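Local coordinates for CRISPR-associated protein, Cse2 family (Meiothermus ruber, PDB 3WA8) that probably binds G-rich crRNA sequence and stabilises the R-loop as the Cse2 (CasB) subunit of a type I-E CRISPR surveillance complex, at residues V76-L81 / S154-R159; A25-M30 / G70-T75; S163-D168 / Q181-A186. All coordinates share one frame; numbering follows the deposited sequence.

Interaction 1. Residues V76-L81 / S154-R159; sequences VSSSEL and SQDDIR
Ser78 OG donates to the main-chain carbonyl of Asp156, with OG and Asp156 O 2.9 Å apart, and this bond joins the start of helix 78-82 to the loop after helix 141-154. The hydroxyl does not come in flat with the peptide: it stands 51° above the carbonyl plane, and the C=O...OG angle is 127°. Ser78 OG lies between its own backbone N and carbonyl carbon (chi1 36°). The Asp156 side chain approaches the same serine through OD1, its CG being anti to the backbone N. OD1 stays 3.5 Å from Ser78 OG, near but not bonded.

One residue on from Ser78, Ser79 meets Arg159. It lies against the aliphatic start of that side chain with both CB and OG: Ser79 OG is 3.3 Å from Arg159 CB, and Ser79 CB is 3.5 Å from Arg159 CB and 3.9 Å from Arg159 CG. Extended from CG to NE, the chain runs past Ser79, and the Arg159 side chain comes within about 4 Å of a bound mercury ion.

Ser77 contributes mainly to its own helix. As the N-cap, its OG accepts from Glu80 N, with Ser77 OG and Glu80 N 3.0 Å apart. The cap lies at the start of the helix, whose next two residues, Ser78 and Ser79, point their CB atoms toward the loop.

Around this partly buried contact, helix 141-154 supplies Glu153, which touches Ser77 and bonds to the backbone N of Val76. On the loop side, buried Ile158 turns away from 76-81 to pack on Ala112 and Gln115 of helix 109-119 and on Ile152 of helix 141-154, so that helix 141-154 reaches both segments.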
# COMPACT_ATOMS: atom_id res chain seq x y z
N VAL A 76 8.74 -7.60 -4.82
CA VAL A 76 9.23 -8.68 -5.65
C VAL A 76 8.42 -8.72 -6.95
O VAL A 76 8.73 -9.50 -7.86
CB VAL A 76 9.13 -10.02 -4.85
CG1 VAL A 76 8.68 -11.16 -5.72
CG2 VAL A 76 10.46 -10.32 -4.19
N SER A 77 7.40 -7.87 -7.04
CA SER A 77 6.43 -7.94 -8.13
C SER A 77 7.04 -7.54 -9.46
O SER A 77 7.89 -6.65 -9.53
CB SER A 77 5.26 -7.02 -7.86
OG SER A 77 5.48 -5.81 -8.56
N SER A 78 6.57 -8.19 -10.53
CA SER A 78 7.01 -7.87 -11.88
C SER A 78 6.56 -6.46 -12.27
O SER A 78 7.27 -5.74 -12.97
CB SER A 78 6.51 -8.91 -12.88
OG SER A 78 5.23 -9.37 -12.52
N SER A 79 5.40 -6.08 -11.76
CA SER A 79 4.85 -4.76 -12.00
C SER A 79 5.78 -3.63 -11.56
O SER A 79 5.82 -2.60 -12.22
CB SER A 79 3.50 -4.63 -11.31
OG SER A 79 2.61 -5.61 -11.81
N GLU A 80 6.54 -3.83 -10.49
CA GLU A 80 7.52 -2.81 -10.10
C GLU A 80 8.69 -2.73 -11.08
O GLU A 80 9.32 -1.67 -11.22
CB GLU A 80 8.01 -3.03 -8.66
CG GLU A 80 9.31 -2.29 -8.31
CD GLU A 80 9.12 -0.83 -7.89
OE1 GLU A 80 7.98 -0.34 -7.74
OE2 GLU A 80 10.16 -0.16 -7.69
N LEU A 81 8.98 -3.82 -11.77
CA LEU A 81 10.05 -3.77 -12.75
C LEU A 81 9.61 -2.92 -13.94
O LEU A 81 10.44 -2.33 -14.62
CB LEU A 81 10.45 -5.18 -13.19
CG LEU A 81 10.82 -6.17 -12.08
CD1 LEU A 81 11.25 -7.49 -12.68
CD2 LEU A 81 11.92 -5.61 -11.21
N SER A 154 3.11 -12.84 -3.36
CA SER A 154 3.18 -14.22 -3.78
C SER A 154 2.62 -14.45 -5.16
O SER A 154 3.10 -15.33 -5.86
CB SER A 154 2.43 -15.14 -2.82
OG SER A 154 3.14 -15.27 -1.62
N GLN A 155 1.57 -13.73 -5.54
CA GLN A 155 1.11 -13.82 -6.94
C GLN A 155 2.01 -12.91 -7.73
O GLN A 155 2.28 -11.79 -7.34
CB GLN A 155 -0.34 -13.43 -7.14
CG GLN A 155 -1.31 -14.24 -6.35
CD GLN A 155 -1.24 -15.69 -6.65
OE1 GLN A 155 -1.02 -16.50 -5.75
NE2 GLN A 155 -1.44 -16.04 -7.90
N ASP A 156 2.48 -13.41 -8.85
CA ASP A 156 3.54 -12.70 -9.52
C ASP A 156 3.02 -11.43 -10.21
O ASP A 156 3.71 -10.40 -10.24
CB ASP A 156 4.22 -13.64 -10.51
CG ASP A 156 5.49 -13.09 -11.02
OD1 ASP A 156 5.95 -12.06 -10.47
OD2 ASP A 156 6.04 -13.68 -11.96
N ASP A 157 1.79 -11.53 -10.71
CA ASP A 157 1.29 -10.66 -11.76
C ASP A 157 0.46 -9.51 -11.23
O ASP A 157 -0.12 -8.79 -12.02
CB ASP A 157 0.44 -11.49 -12.73
CG ASP A 157 1.16 -12.75 -13.20
OD1 ASP A 157 2.05 -13.25 -12.47
OD2 ASP A 157 0.85 -13.26 -14.32
N ILE A 158 0.37 -9.34 -9.92
CA ILE A 158 -0.50 -8.31 -9.37
C ILE A 158 0.25 -7.05 -8.98
O ILE A 158 1.16 -7.09 -8.16
CB ILE A 158 -1.25 -8.83 -8.15
CG1 ILE A 158 -2.19 -9.95 -8.58
CG2 ILE A 158 -2.01 -7.69 -7.46
CD1 ILE A 158 -2.83 -10.66 -7.44
N ARG A 159 -0.15 -5.93 -9.57
CA ARG A 159 0.48 -4.65 -9.31
C ARG A 159 -0.08 -4.02 -8.05
O ARG A 159 -1.28 -4.02 -7.90
CB ARG A 159 0.26 -3.72 -10.50
CG ARG A 159 0.58 -2.27 -10.22
CD ARG A 159 1.00 -1.50 -11.46
NE ARG A 159 1.31 -0.11 -11.12
CZ ARG A 159 1.30 0.89 -11.99
NH1 ARG A 159 1.03 0.70 -13.28
NH2 ARG A 159 1.57 2.11 -11.56

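Interaction 2. Residues A25-M30 / G70-T75; sequences ADLARM and GLWAST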
# COMPACT_ATOMS: atom_id res chain seq x y z
N ALA A 25 21.92 0.38 0.92
CA ALA A 25 21.85 0.67 2.36
C ALA A 25 20.50 1.24 2.78
O ALA A 25 19.94 0.77 3.76
CB ALA A 25 22.96 1.57 2.80
N ASP A 26 19.98 2.23 2.06
CA ASP A 26 18.67 2.78 2.43
C ASP A 26 17.65 1.68 2.47
O ASP A 26 16.85 1.60 3.44
CB ASP A 26 18.19 3.82 1.44
CG ASP A 26 19.11 5.01 1.36
OD1 ASP A 26 19.50 5.49 2.45
OD2 ASP A 26 19.43 5.46 0.21
N LEU A 27 17.67 0.80 1.46
CA LEU A 27 16.63 -0.23 1.35
C LEU A 27 16.72 -1.19 2.55
O LEU A 27 15.68 -1.61 3.12
CB LEU A 27 16.71 -0.95 0.01
CG LEU A 27 16.66 -0.01 -1.19
CD1 LEU A 27 17.18 -0.69 -2.42
CD2 LEU A 27 15.25 0.47 -1.42
N ALA A 28 17.95 -1.49 2.96
CA ALA A 28 18.18 -2.35 4.10
C ALA A 28 17.53 -1.74 5.33
O ALA A 28 16.79 -2.44 6.02
CB ALA A 28 19.66 -2.60 4.31
N ARG A 29 17.78 -0.45 5.58
CA ARG A 29 17.16 0.25 6.70
C ARG A 29 15.64 0.27 6.60
O ARG A 29 14.94 -0.11 7.57
CB ARG A 29 17.65 1.66 6.76
CG ARG A 29 19.03 1.80 7.29
CD ARG A 29 19.30 3.24 7.75
NE ARG A 29 20.09 3.10 8.94
CZ ARG A 29 19.61 3.15 10.17
NH1 ARG A 29 18.34 3.42 10.40
NH2 ARG A 29 20.43 2.94 11.18
N MET A 30 15.13 0.70 5.43
CA MET A 30 13.68 0.75 5.18
C MET A 30 13.03 -0.60 5.50
O MET A 30 11.98 -0.65 6.15
CB MET A 30 13.37 1.15 3.74
CG MET A 30 13.73 2.59 3.35
SD MET A 30 13.59 2.82 1.54
CE MET A 30 14.32 4.43 1.30
N GLY A 70 9.16 0.68 3.60
CA GLY A 70 9.59 -0.67 3.91
C GLY A 70 8.97 -1.69 3.00
O GLY A 70 9.67 -2.59 2.49
N LEU A 71 7.66 -1.57 2.76
CA LEU A 71 7.00 -2.56 1.94
C LEU A 71 7.54 -2.47 0.53
O LEU A 71 7.81 -3.49 -0.11
CB LEU A 71 5.49 -2.37 1.94
CG LEU A 71 4.83 -2.67 3.28
CD1 LEU A 71 3.37 -2.14 3.39
CD2 LEU A 71 4.95 -4.15 3.59
N TRP A 72 7.73 -1.24 0.07
CA TRP A 72 8.15 -1.02 -1.28
C TRP A 72 9.55 -1.62 -1.39
O TRP A 72 9.87 -2.30 -2.36
CB TRP A 72 8.13 0.47 -1.60
CG TRP A 72 8.88 0.79 -2.82
CD1 TRP A 72 8.46 0.61 -4.10
CD2 TRP A 72 10.22 1.30 -2.90
NE1 TRP A 72 9.46 0.97 -4.98
CE2 TRP A 72 10.55 1.40 -4.27
CE3 TRP A 72 11.18 1.68 -1.96
CZ2 TRP A 72 11.78 1.89 -4.71
CZ3 TRP A 72 12.42 2.16 -2.41
CH2 TRP A 72 12.71 2.26 -3.77
N ALA A 73 10.36 -1.38 -0.36
CA ALA A 73 11.75 -1.83 -0.33
C ALA A 73 11.81 -3.35 -0.27
O ALA A 73 12.87 -3.94 -0.43
CB ALA A 73 12.43 -1.23 0.86
N SER A 74 10.66 -3.99 -0.06
CA SER A 74 10.60 -5.45 0.04
C SER A 74 10.06 -6.08 -1.21
O SER A 74 10.07 -7.29 -1.35
CB SER A 74 9.68 -5.86 1.18
OG SER A 74 10.21 -5.46 2.41
N THR A 75 9.60 -5.25 -2.14
CA THR A 75 8.84 -5.79 -3.26
C THR A 75 9.54 -6.81 -4.14
O THR A 75 10.75 -6.87 -4.23
CB THR A 75 8.23 -4.70 -4.14
OG1 THR A 75 7.31 -5.34 -5.05
CG2 THR A 75 9.31 -3.95 -4.94
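A Met-aromatic contact between Met30 and Trp72 marks the packing of helix 24-32 against helix 59-72. Met30 SD sits at the edge of the indole, near the ring plane: it is 5.4 Å from the centroid of the six-membered ring and 88° off its normal, with CZ3 the ring atom it meets. Leu27, about a turn earlier, brings CD2 to within 3.4 Å of Trp72 CZ3, approaching the ring obliquely. Both side chains thus converge on one corner of the indole. Trp72 CG is anti to its backbone N (chi1 165°), and the far end of the ring, at CZ3, makes the contact with helix 24-32.

The two backbones also come close, at Gly70. This is helix-helix packing at a glycine: with no side chain on Gly70, Met30 O can lie 3.3 Å from Gly70 CA, and the CA atoms of these two residues are only 4.5 Å apart. About a turn on from Gly70, Ala73 CB lies 3.9 Å from Met30 CB and also against Leu27 CD2.

The chain then passes through a type I beta turn from Trp72 to Thr75, while Ser74 OG reaches back to donate to Gly70 O at 2.9 Å. The polar end of the indole is satisfied outside the contact, since Trp72 NE1 bonds to Glu80 OE2. Trp162 meets the Trp72 ring edge to face, and Leu18 of helix 10-21 touches both Met30 and Trp72.

Interaction 3. Residues S163-D168 / Q181-A186; sequences SELLRD and QKWARA
Helices 162-170 and 178-197 run roughly antiparallel where Asp168 faces Lys182 and Trp183: their short segments make an angle of 137°, and the axes approach to 12.8 Å. Even the nearest CA pair, Asp168 and Trp183, is 9.2 Å apart, so long side chains bridge the interval between these successive helices of an all-helical fold. The polar part is a salt-bridge network of Arg167, Asp168 and Lys182.

The two carboxylate oxygens of Asp168 take different partners across the contact. OD2 accepts from Trp183 NE1 at 2.9 Å in a nearly straight bond, 176° at the hydrogen. The acceptor lies in the indole plane, whereas the indole N-H meets the carboxylate from above the carboxylate plane; the two planes are 67° apart. OD1 pairs with Lys182 NZ, the side chains meeting tip to tip, though the modelled separation is too short to be trusted at this resolution. A longer ion pair links the same OD1 to Arg167 NE, within one helix.

Lys182 NZ is also modelled at the edge of the Arg167 guanidinium, near NH2, a doubtful closeness for two donors; the Asp168 carboxylate beside them would be expected to offset their repulsion. Thr108 touches Asp168, Lys182 and Trp183, and Trp172 stacks edge-to-face with Trp183. On the apolar side, Leu165 crosses Trp183 at about a right angle, its CD1 3.9 Å from Trp183 CH2.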
# COMPACT_ATOMS: atom_id res chain seq x y z
N SER A 163 1.84 4.72 -4.54
CA SER A 163 1.47 6.08 -4.19
C SER A 163 0.01 6.14 -3.71
O SER A 163 -0.31 6.80 -2.71
CB SER A 163 1.74 7.05 -5.32
OG SER A 163 0.82 6.86 -6.35
N GLU A 164 -0.88 5.42 -4.39
CA GLU A 164 -2.26 5.37 -3.92
C GLU A 164 -2.32 4.71 -2.54
O GLU A 164 -3.08 5.16 -1.67
CB GLU A 164 -3.20 4.71 -4.94
CG GLU A 164 -3.80 5.67 -5.98
CD GLU A 164 -2.92 5.88 -7.27
OE1 GLU A 164 -1.69 5.55 -7.24
OE2 GLU A 164 -3.45 6.38 -8.30
N LEU A 165 -1.51 3.67 -2.31
CA LEU A 165 -1.51 3.01 -1.01
C LEU A 165 -1.19 4.02 0.10
O LEU A 165 -1.94 4.14 1.11
CB LEU A 165 -0.55 1.82 -0.97
CG LEU A 165 -0.64 0.98 0.32
CD1 LEU A 165 -2.00 0.30 0.43
CD2 LEU A 165 0.45 -0.09 0.39
N LEU A 166 -0.13 4.79 -0.10
CA LEU A 166 0.27 5.77 0.91
C LEU A 166 -0.83 6.80 1.17
O LEU A 166 -1.18 7.05 2.33
CB LEU A 166 1.60 6.42 0.54
CG LEU A 166 2.06 7.57 1.42
CD1 LEU A 166 2.26 7.12 2.88
CD2 LEU A 166 3.30 8.18 0.82
N ARG A 167 -1.37 7.38 0.10
CA ARG A 167 -2.48 8.33 0.22
C ARG A 167 -3.62 7.70 1.03
O ARG A 167 -4.22 8.35 1.89
CB ARG A 167 -2.95 8.77 -1.18
CG ARG A 167 -4.28 9.56 -1.25
CD ARG A 167 -5.03 9.36 -2.62
NE ARG A 167 -6.41 8.87 -2.42
CZ ARG A 167 -7.54 9.52 -2.77
NH1 ARG A 167 -7.51 10.71 -3.38
NH2 ARG A 167 -8.75 8.98 -2.52
N ASP A 168 -3.90 6.42 0.76
CA ASP A 168 -5.00 5.73 1.40
C ASP A 168 -4.71 5.48 2.86
O ASP A 168 -5.54 5.82 3.72
CB ASP A 168 -5.35 4.44 0.66
CG ASP A 168 -6.26 4.68 -0.54
OD1 ASP A 168 -6.87 5.76 -0.65
OD2 ASP A 168 -6.36 3.77 -1.40
N GLN A 181 -14.43 2.14 3.12
CA GLN A 181 -15.54 2.06 2.19
C GLN A 181 -15.00 1.82 0.79
O GLN A 181 -15.50 0.96 0.06
CB GLN A 181 -16.34 3.35 2.15
CG GLN A 181 -17.15 3.60 3.34
CD GLN A 181 -17.96 4.85 3.20
OE1 GLN A 181 -18.75 5.00 2.28
NE2 GLN A 181 -17.78 5.75 4.14
N LYS A 182 -13.98 2.61 0.42
CA LYS A 182 -13.53 2.68 -0.97
C LYS A 182 -12.94 1.35 -1.34
O LYS A 182 -13.25 0.80 -2.39
CB LYS A 182 -12.46 3.77 -1.12
CG LYS A 182 -12.18 4.19 -2.56
CD LYS A 182 -10.74 4.67 -2.73
CE LYS A 182 -10.41 5.96 -1.96
NZ LYS A 182 -8.93 6.15 -1.81
N TRP A 183 -12.10 0.83 -0.45
CA TRP A 183 -11.49 -0.46 -0.68
C TRP A 183 -12.54 -1.53 -0.85
O TRP A 183 -12.49 -2.30 -1.80
CB TRP A 183 -10.56 -0.80 0.46
CG TRP A 183 -9.28 -0.06 0.38
CD1 TRP A 183 -9.03 1.06 -0.36
CD2 TRP A 183 -8.08 -0.36 1.08
NE1 TRP A 183 -7.74 1.48 -0.17
CE2 TRP A 183 -7.13 0.64 0.72
CE3 TRP A 183 -7.72 -1.34 2.00
CZ2 TRP A 183 -5.84 0.66 1.23
CZ3 TRP A 183 -6.42 -1.33 2.51
CH2 TRP A 183 -5.50 -0.33 2.12
N ALA A 184 -13.52 -1.56 0.05
CA ALA A 184 -14.52 -2.61 0.02
C ALA A 184 -15.23 -2.63 -1.32
O ALA A 184 -15.51 -3.70 -1.91
CB ALA A 184 -15.52 -2.42 1.15
N ARG A 185 -15.51 -1.43 -1.83
CA ARG A 185 -16.28 -1.32 -3.06
C ARG A 185 -15.42 -1.77 -4.19
O ARG A 185 -15.92 -2.40 -5.10
CB ARG A 185 -16.78 0.10 -3.30
CG ARG A 185 -17.65 0.61 -2.19
CD ARG A 185 -18.24 1.93 -2.51
NE ARG A 185 -18.93 2.38 -1.32
CZ ARG A 185 -19.94 3.22 -1.31
NH1 ARG A 185 -20.39 3.75 -2.44
NH2 ARG A 185 -20.51 3.52 -0.15
N ALA A 186 -14.13 -1.48 -4.13
CA ALA A 186 -13.23 -1.90 -5.18
C ALA A 186 -13.20 -3.40 -5.21
O ALA A 186 -13.36 -4.00 -6.26
CB ALA A 186 -11.85 -1.35 -4.97

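The three contacts follow one another along the chain of this all-helical Cse2 protein. Interactions 1 and 2, with centres 16 Å apart, are physically coupled: Glu80 OE2 of 76-81 lies 3.0 Å from Trp72 NE1 of 70-75, a probable hydrogen bond, and Glu80 CG packs on Thr75 CG2. Interaction 3 adjoins interaction 1 only through the sequence, its centre 18 Å away. Its centre is 22 Å from that of interaction 2, on the opposite side of the chain's centre, though the nearest atoms are about 5 Å apart without touching. A bound mercury ion lies about 4 Å from the Arg159 side chain, one about 7 Å from that of Trp72, and one about 8 Å from that of Leu165.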